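Local structure of cell wall surface anchor family protein (Jo),Cell wall surface anchor family protein (In) (Streptococcus pneumoniae, 5MKC) at residues Y31-V36 against I225-D230. The protein probably serves in bacterial adhesion as part of a pneumococcal pilus-tip adhesin, here as an engineered Jo and In assembly of the kind that joins proteins covalently. Sequence-based numbering, arbitrary orientation.
Sequences YQIIKV and IPKIRD. With SO4 (sulfate ion), chain I.
In this engineered Jo and In fusion, strands 29-35 and 227-228 both pair antiparallel with strand 44-57, and a tyrosine hydroxyl and one bridging water link the first to segment 225-230. Y31 OH accepts a hydrogen bond from the main-chain N of I225, 3.0 Å away and bent to 151° at the hydrogen. With chi1 at 54°, the tyrosine ring is flanked by its own N and C, and it carries the hydroxyl across to I225, whose CB and CG1 each lie 3.7 Å from Y31 OH. The water sits 3.1 Å from Y31 OH; it donates to I225 O at 2.6 Å and accepts from K227 NZ, which also forms a salt bridge with D203. Strand 227-228 falls within the sequence range of the GBS104-like tip pilin Ig-like family. Between segments 31-36 and 225-230 the nearest CA atoms, of I33 and P226, are 7.7 Å apart, and the main chain takes part through I225 N and O. I33 CD1 packs on K227 CE at 3.6 Å, the two side chains running roughly perpendicular. K35 NZ makes a weak hydrogen bond to O4 of a sulfate, probably from the crystallisation liquor, which G38 N and E40 N also bind.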
loop_
_atom_site.group_PDB
_atom_site.type_symbol
_atom_site.label_atom_id
_atom_site.label_comp_id
_atom_site.label_asym_id
_atom_site.label_seq_id
_atom_site.Cartn_x
_atom_site.Cartn_y
_atom_site.Cartn_z
ATOM N N TYR A 31 -3.386 4.604 16.080
ATOM C CA TYR A 31 -2.844 3.256 15.938
ATOM C C TYR A 31 -1.411 3.241 16.455
ATOM O O TYR A 31 -0.711 4.227 16.349
ATOM C CB TYR A 31 -2.899 2.770 14.501
ATOM C CG TYR A 31 -2.252 3.670 13.460
ATOM C CD1 TYR A 31 -0.923 3.527 13.118
ATOM C CD2 TYR A 31 -3.004 4.624 12.767
ATOM C CE1 TYR A 31 -0.335 4.326 12.133
ATOM C CE2 TYR A 31 -2.414 5.436 11.803
ATOM C CZ TYR A 31 -1.077 5.279 11.485
ATOM O OH TYR A 31 -0.497 6.073 10.515
ATOM N N GLN A 32 -1.004 2.142 17.070
ATOM C CA GLN A 32 0.327 2.038 17.630
ATOM C C GLN A 32 1.321 1.766 16.514
ATOM O O GLN A 32 0.958 1.185 15.486
ATOM C CB GLN A 32 0.379 0.903 18.657
ATOM C CG GLN A 32 -0.688 1.003 19.748
ATOM C CD GLN A 32 -0.709 2.374 20.456
ATOM O OE1 GLN A 32 -1.723 3.133 20.383
ATOM N NE2 GLN A 32 0.414 2.719 21.099
ATOM N N ILE A 33 2.565 2.203 16.699
ATOM C CA ILE A 33 3.631 1.854 15.761
ATOM C C ILE A 33 4.821 1.318 16.515
ATOM O O ILE A 33 5.092 1.776 17.593
ATOM C CB ILE A 33 4.083 3.024 14.866
ATOM C CG1 ILE A 33 4.608 4.177 15.705
ATOM C CG2 ILE A 33 2.968 3.485 13.946
ATOM C CD1 ILE A 33 4.788 5.438 14.894
ATOM N N ILE A 34 5.511 0.338 15.933
ATOM C CA ILE A 34 6.620 -0.347 16.594
ATOM C C ILE A 34 7.766 -0.676 15.631
ATOM O O ILE A 34 7.617 -0.573 14.424
ATOM C CB ILE A 34 6.155 -1.648 17.260
ATOM C CG1 ILE A 34 5.751 -2.666 16.187
ATOM C CG2 ILE A 34 5.018 -1.356 18.243
ATOM C CD1 ILE A 34 5.585 -4.067 16.728
ATOM N N LYS A 35 8.897 -1.056 16.206
ATOM C CA LYS A 35 10.136 -1.310 15.502
ATOM C C LYS A 35 9.906 -2.317 14.409
ATOM O O LYS A 35 9.178 -3.290 14.605
ATOM C CB LYS A 35 11.192 -1.837 16.473
ATOM C CG LYS A 35 12.290 -2.692 15.852
ATOM C CD LYS A 35 13.672 -2.445 16.469
ATOM C CE LYS A 35 14.157 -3.617 17.307
ATOM N NZ LYS A 35 15.088 -4.508 16.565
ATOM N N VAL A 36 10.516 -2.049 13.256
ATOM C CA VAL A 36 10.558 -2.969 12.133
ATOM C C VAL A 36 11.761 -3.890 12.261
ATOM O O VAL A 36 12.878 -3.434 12.531
ATOM C CB VAL A 36 10.685 -2.176 10.813
ATOM C CG1 VAL A 36 10.987 -3.102 9.666
ATOM C CG2 VAL A 36 9.406 -1.368 10.559
ATOM N N ILE A 225 0.204 4.182 8.290
ATOM C CA ILE A 225 1.408 4.625 7.608
ATOM C C ILE A 225 2.695 4.304 8.386
ATOM O O ILE A 225 2.910 4.806 9.473
ATOM C CB ILE A 225 1.412 6.153 7.378
ATOM C CG1 ILE A 225 0.075 6.703 6.881
ATOM C CG2 ILE A 225 2.476 6.517 6.369
ATOM C CD1 ILE A 225 -0.400 6.193 5.554
ATOM N N PRO A 226 3.608 3.546 7.785
ATOM C CA PRO A 226 4.942 3.331 8.353
ATOM C C PRO A 226 5.795 4.578 8.343
ATOM O O PRO A 226 5.451 5.518 7.660
ATOM C CB PRO A 226 5.561 2.304 7.401
ATOM C CG PRO A 226 4.399 1.660 6.706
ATOM C CD PRO A 226 3.403 2.768 6.551
ATOM N N LYS A 227 6.884 4.595 9.098
ATOM C CA LYS A 227 7.791 5.751 9.149
ATOM C C LYS A 227 9.236 5.275 9.157
ATOM O O LYS A 227 9.560 4.210 9.712
ATOM C CB LYS A 227 7.620 6.589 10.419
ATOM C CG LYS A 227 6.213 6.927 10.859
ATOM C CD LYS A 227 6.311 7.885 12.039
ATOM C CE LYS A 227 4.974 8.218 12.687
ATOM N NZ LYS A 227 4.278 9.253 11.891
ATOM N N ILE A 228 10.104 6.096 8.566
ATOM C CA ILE A 228 11.527 5.832 8.524
ATOM C C ILE A 228 12.350 7.077 8.800
ATOM O O ILE A 228 11.900 8.218 8.599
ATOM C CB ILE A 228 11.961 5.255 7.162
ATOM C CG1 ILE A 228 11.800 6.308 6.058
ATOM C CG2 ILE A 228 11.213 3.974 6.856
ATOM C CD1 ILE A 228 12.165 5.803 4.684
ATOM N N ARG A 229 13.573 6.847 9.260
ATOM C CA ARG A 229 14.539 7.914 9.470
ATOM C C ARG A 229 15.941 7.407 9.203
ATOM O O ARG A 229 16.160 6.205 9.091
ATOM C CB ARG A 229 14.470 8.383 10.904
ATOM C CG ARG A 229 14.943 7.325 11.866
ATOM C CD ARG A 229 15.128 7.932 13.233
ATOM N NE ARG A 229 15.438 6.910 14.224
ATOM C CZ ARG A 229 15.509 7.146 15.520
ATOM N NH1 ARG A 229 15.295 8.371 15.970
ATOM N NH2 ARG A 229 15.782 6.165 16.363
ATOM N N ASP A 230 16.888 8.323 9.124
ATOM C CA ASP A 230 18.289 7.974 9.172
ATOM C C ASP A 230 18.949 8.757 10.293
ATOM O O ASP A 230 18.448 9.809 10.680
ATOM C CB ASP A 230 18.940 8.356 7.843
ATOM C CG ASP A 230 20.350 7.788 7.702
ATOM O OD1 ASP A 230 20.741 6.904 8.505
ATOM O OD2 ASP A 230 21.078 8.216 6.800
HETATM S S SO4 I . 16.919 -6.082 14.280
HETATM O O1 SO4 I . 17.117 -5.571 15.655
HETATM O O2 SO4 I . 17.603 -5.194 13.305
HETATM O O3 SO4 I . 17.476 -7.447 14.141
HETATM O O4 SO4 I . 15.461 -6.135 14.011
HETATM O O HOH W 1 2.461 7.077 10.756
#